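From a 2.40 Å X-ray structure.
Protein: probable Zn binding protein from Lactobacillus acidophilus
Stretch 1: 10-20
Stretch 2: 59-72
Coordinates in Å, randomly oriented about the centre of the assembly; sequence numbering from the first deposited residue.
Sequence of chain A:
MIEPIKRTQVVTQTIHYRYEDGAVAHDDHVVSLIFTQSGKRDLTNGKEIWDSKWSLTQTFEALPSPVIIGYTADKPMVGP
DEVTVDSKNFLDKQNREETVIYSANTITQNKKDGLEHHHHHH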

# COMPACT_ATOMS: atom_id res chain seq x y z
N VAL A 10 -5.58 3.19 -4.72
CA VAL A 10 -4.28 2.56 -4.87
C VAL A 10 -3.45 2.85 -3.63
O VAL A 10 -3.27 4.01 -3.28
CB VAL A 10 -3.54 3.13 -6.11
CG1 VAL A 10 -2.25 2.36 -6.34
CG2 VAL A 10 -4.45 3.06 -7.34
N VAL A 11 -2.94 1.81 -2.98
CA VAL A 11 -2.11 1.98 -1.81
C VAL A 11 -0.71 1.49 -2.14
O VAL A 11 -0.54 0.38 -2.62
CB VAL A 11 -2.62 1.17 -0.62
CG1 VAL A 11 -1.81 1.53 0.61
CG2 VAL A 11 -4.11 1.46 -0.39
N THR A 12 0.29 2.30 -1.86
CA THR A 12 1.63 1.89 -2.18
C THR A 12 2.51 1.80 -0.95
O THR A 12 2.29 2.46 0.04
CB THR A 12 2.27 2.86 -3.18
OG1 THR A 12 2.68 4.04 -2.49
CG2 THR A 12 1.24 3.26 -4.24
N GLN A 13 3.53 0.95 -1.04
CA GLN A 13 4.49 0.76 0.03
C GLN A 13 5.86 1.18 -0.49
O GLN A 13 6.33 0.65 -1.49
CB GLN A 13 4.54 -0.71 0.45
CG GLN A 13 5.55 -0.98 1.55
CD GLN A 13 5.76 -2.45 1.79
OE1 GLN A 13 6.17 -3.20 0.90
NE2 GLN A 13 5.50 -2.89 3.00
N THR A 14 6.47 2.16 0.17
CA THR A 14 7.79 2.65 -0.23
C THR A 14 8.80 2.40 0.88
O THR A 14 8.69 2.95 1.97
CB THR A 14 7.76 4.16 -0.53
OG1 THR A 14 6.86 4.41 -1.62
CG2 THR A 14 9.14 4.65 -0.90
N ILE A 15 9.78 1.56 0.58
CA ILE A 15 10.84 1.21 1.52
C ILE A 15 12.17 1.87 1.14
O ILE A 15 12.69 1.65 0.04
CB ILE A 15 11.03 -0.31 1.57
CG1 ILE A 15 9.72 -1.00 1.91
CG2 ILE A 15 12.09 -0.67 2.62
CD1 ILE A 15 9.19 -0.65 3.27
N HIS A 16 12.72 2.66 2.06
CA HIS A 16 13.98 3.35 1.83
C HIS A 16 15.11 2.56 2.48
O HIS A 16 14.92 1.93 3.54
CB HIS A 16 13.93 4.76 2.43
CG HIS A 16 12.94 5.66 1.77
ND1 HIS A 16 13.02 6.02 0.44
CD2 HIS A 16 11.84 6.29 2.26
CE1 HIS A 16 12.01 6.83 0.14
NE2 HIS A 16 11.29 7.01 1.23
N TYR A 17 16.27 2.58 1.84
CA TYR A 17 17.44 1.87 2.36
C TYR A 17 18.59 2.87 2.46
O TYR A 17 19.07 3.38 1.46
CB TYR A 17 17.80 0.72 1.42
CG TYR A 17 16.70 -0.30 1.27
CD1 TYR A 17 16.41 -1.19 2.29
CD2 TYR A 17 15.91 -0.34 0.13
CE1 TYR A 17 15.36 -2.09 2.18
CE2 TYR A 17 14.85 -1.25 0.00
CZ TYR A 17 14.59 -2.12 1.04
OH TYR A 17 13.57 -3.03 0.94
N ARG A 18 19.00 3.16 3.69
CA ARG A 18 20.08 4.10 3.94
C ARG A 18 21.06 3.60 4.99
O ARG A 18 20.78 2.67 5.75
CB ARG A 18 19.49 5.44 4.39
CG ARG A 18 18.67 6.13 3.32
CD ARG A 18 18.28 7.53 3.76
NE ARG A 18 17.86 8.35 2.63
CZ ARG A 18 17.61 9.66 2.72
NH1 ARG A 18 17.74 10.29 3.88
NH2 ARG A 18 17.25 10.33 1.63
N TYR A 19 22.24 4.23 5.02
CA TYR A 19 23.26 3.89 6.01
C TYR A 19 23.00 4.86 7.16
O TYR A 19 22.27 5.83 6.99
CB TYR A 19 24.65 4.13 5.43
CG TYR A 19 25.08 3.11 4.39
CD1 TYR A 19 25.50 1.83 4.76
CD2 TYR A 19 25.06 3.43 3.04
CE1 TYR A 19 25.89 0.89 3.81
CE2 TYR A 19 25.45 2.50 2.07
CZ TYR A 19 25.86 1.24 2.46
OH TYR A 19 26.24 0.32 1.51
N GLU A 20 23.59 4.59 8.32
CA GLU A 20 23.39 5.47 9.47
C GLU A 20 23.70 6.93 9.16
O GLU A 20 23.06 7.83 9.70
CB GLU A 20 24.27 5.02 10.64
CG GLU A 20 23.91 3.66 11.19
CD GLU A 20 24.74 3.30 12.41
OE1 GLU A 20 25.99 3.27 12.30
OE2 GLU A 20 24.14 3.05 13.48
N THR A 59 -2.40 -7.91 0.83
CA THR A 59 -1.18 -7.85 1.60
C THR A 59 0.06 -7.49 0.82
O THR A 59 0.30 -7.99 -0.27
CB THR A 59 -0.88 -9.22 2.28
OG1 THR A 59 -1.94 -9.52 3.20
CG2 THR A 59 0.46 -9.18 3.01
N PHE A 60 0.84 -6.59 1.41
CA PHE A 60 2.13 -6.19 0.87
C PHE A 60 3.00 -7.33 1.42
O PHE A 60 3.29 -7.35 2.62
CB PHE A 60 2.59 -4.89 1.51
CG PHE A 60 1.97 -3.65 0.92
CD1 PHE A 60 2.14 -3.32 -0.42
CD2 PHE A 60 1.31 -2.75 1.75
CE1 PHE A 60 1.67 -2.10 -0.94
CE2 PHE A 60 0.83 -1.53 1.26
CZ PHE A 60 1.02 -1.21 -0.09
N GLU A 61 3.39 -8.28 0.57
CA GLU A 61 4.20 -9.41 1.03
C GLU A 61 5.49 -9.04 1.77
O GLU A 61 6.01 -7.93 1.62
CB GLU A 61 4.56 -10.31 -0.16
CG GLU A 61 3.36 -10.78 -0.99
CD GLU A 61 2.35 -11.59 -0.18
OE1 GLU A 61 2.77 -12.54 0.53
OE2 GLU A 61 1.14 -11.27 -0.24
N ALA A 62 5.99 -9.99 2.55
CA ALA A 62 7.23 -9.80 3.31
C ALA A 62 8.32 -9.41 2.32
O ALA A 62 8.43 -10.00 1.25
CB ALA A 62 7.60 -11.08 4.04
N LEU A 63 9.13 -8.42 2.69
CA LEU A 63 10.19 -7.93 1.83
C LEU A 63 11.54 -8.02 2.54
O LEU A 63 11.90 -7.16 3.34
CB LEU A 63 9.91 -6.46 1.46
CG LEU A 63 10.84 -5.84 0.42
CD1 LEU A 63 10.55 -6.47 -0.94
CD2 LEU A 63 10.63 -4.33 0.38
N PRO A 64 12.29 -9.10 2.27
CA PRO A 64 13.60 -9.26 2.91
C PRO A 64 14.51 -8.09 2.53
O PRO A 64 14.61 -7.72 1.37
CB PRO A 64 14.10 -10.59 2.33
CG PRO A 64 12.85 -11.33 2.04
CD PRO A 64 11.98 -10.26 1.42
N SER A 65 15.19 -7.52 3.52
CA SER A 65 16.09 -6.40 3.25
C SER A 65 17.36 -6.85 2.53
O SER A 65 17.90 -7.93 2.81
CB SER A 65 16.46 -5.72 4.56
OG SER A 65 15.35 -5.05 5.13
N PRO A 66 17.85 -6.03 1.59
CA PRO A 66 19.07 -6.40 0.87
C PRO A 66 20.23 -6.61 1.83
O PRO A 66 20.40 -5.84 2.77
CB PRO A 66 19.31 -5.21 -0.05
CG PRO A 66 17.92 -4.71 -0.31
CD PRO A 66 17.30 -4.77 1.07
N VAL A 67 21.00 -7.66 1.61
CA VAL A 67 22.16 -7.93 2.46
C VAL A 67 23.35 -7.17 1.90
O VAL A 67 23.68 -7.31 0.72
CB VAL A 67 22.50 -9.43 2.49
CG1 VAL A 67 23.73 -9.66 3.36
CG2 VAL A 67 21.31 -10.21 3.04
N ILE A 68 23.96 -6.35 2.74
CA ILE A 68 25.11 -5.55 2.34
C ILE A 68 26.32 -5.96 3.18
O ILE A 68 26.30 -5.84 4.41
CB ILE A 68 24.83 -4.04 2.53
CG1 ILE A 68 23.81 -3.58 1.48
CG2 ILE A 68 26.13 -3.25 2.41
CD1 ILE A 68 23.52 -2.08 1.51
N ILE A 69 27.35 -6.45 2.50
CA ILE A 69 28.57 -6.91 3.16
C ILE A 69 29.18 -5.84 4.06
O ILE A 69 29.42 -4.71 3.63
CB ILE A 69 29.62 -7.34 2.10
CG1 ILE A 69 29.03 -8.42 1.19
CG2 ILE A 69 30.87 -7.87 2.79
CD1 ILE A 69 29.95 -8.88 0.08
N GLY A 70 29.43 -6.20 5.32
CA GLY A 70 30.03 -5.27 6.26
C GLY A 70 29.04 -4.53 7.14
O GLY A 70 29.43 -3.96 8.16
N TYR A 71 27.77 -4.56 6.76
CA TYR A 71 26.72 -3.88 7.52
C TYR A 71 25.56 -4.80 7.83
O TYR A 71 25.48 -5.92 7.33
CB TYR A 71 26.19 -2.67 6.74
CG TYR A 71 27.24 -1.63 6.44
CD1 TYR A 71 28.14 -1.80 5.39
CD2 TYR A 71 27.33 -0.46 7.21
CE1 TYR A 71 29.13 -0.84 5.12
CE2 TYR A 71 28.30 0.50 6.96
CZ TYR A 71 29.19 0.31 5.91
OH TYR A 71 30.16 1.26 5.66
N THR A 72 24.65 -4.33 8.68
CA THR A 72 23.47 -5.10 9.06
C THR A 72 22.27 -4.16 9.15
O THR A 72 22.35 -3.08 9.75
CB THR A 72 23.67 -5.79 10.42
OG1 THR A 72 23.71 -4.81 11.45
CG2 THR A 72 24.97 -6.59 10.43
O HOH W 1 6.08 -5.97 -0.14
O HOH W 2 5.87 -5.94 3.17
O HOH W 3 13.44 -4.66 3.17

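Residues 10-19 form one extended strand, and alternate residues, from Val 11 through Gln 13, Ile 15 and Tyr 17 to Tyr 19, send their CA-to-CB bonds toward the second stretch. No direct hydrogen bond joins the two stretches. The contact is built from side-chain packing, with waters linking the polar groups, and three aromatic residues, Phe 60, Tyr 19 and Tyr 17, have the largest covered areas, together nearly half of the surface buried between the stretches.

Phe 60 covers the most. Its ring reaches across to the strand and lies against Val 11, Thr 12 and Gln 13. CB of Gln 13 sits almost directly over the ring, 3.5 Å from the centroid of Phe 60 and 13° off the ring normal, a CH-pi contact. The edge of the same ring faces the backbone: CZ of Phe 60 is 3.4 Å from O of Val 11. A flat, apolar ring suits this place because its face can pack on a methylene while its narrow edge fits beside the main chain. Gln 13 is equally apt, for its aliphatic part serves the ring and its amide serves water. OE1 of Gln 13 lies 3.0 Å from water 1, placed to accept a hydrogen bond from it, and NE2 of Gln 13 donates to water 2 at 3.1 Å; both waters also lie within hydrogen-bonding distance of O of Glu 61, so the buried amide is linked to the opposing backbone through solvent.

Tyr 19 directs its edge toward the face of Tyr 71. The centroids of the Tyr 19 and Tyr 71 rings are 4.8 Å apart with planes at 61°, an edge-to-face arrangement that brings the positive rim of one ring to the electron-rich face of the other. CD1 of Ile 68 approaches OH of Tyr 19 to 3.6 Å. Ile 68 and Tyr 71 are the ends of a type II turn, closed by a hydrogen bond of 3.1 Å from N of Tyr 71 to O of Ile 68, and both touch Tyr 19. Gly 70, with phi positive at 96°, occupies a turn position where a CB would jam against the preceding carbonyl oxygen.

Tyr 17 combines both kinds of contact. CD of Pro 66 lies over one face, 3.9 Å from the centroid of the Tyr 17 ring. OH of Tyr 17 lies 2.8 Å from water 3, which donates to O of Leu 63 and OG of Ser 65. Nearby, CD2 of Leu 63 packs on CG1 of Ile 15 at 3.8 Å.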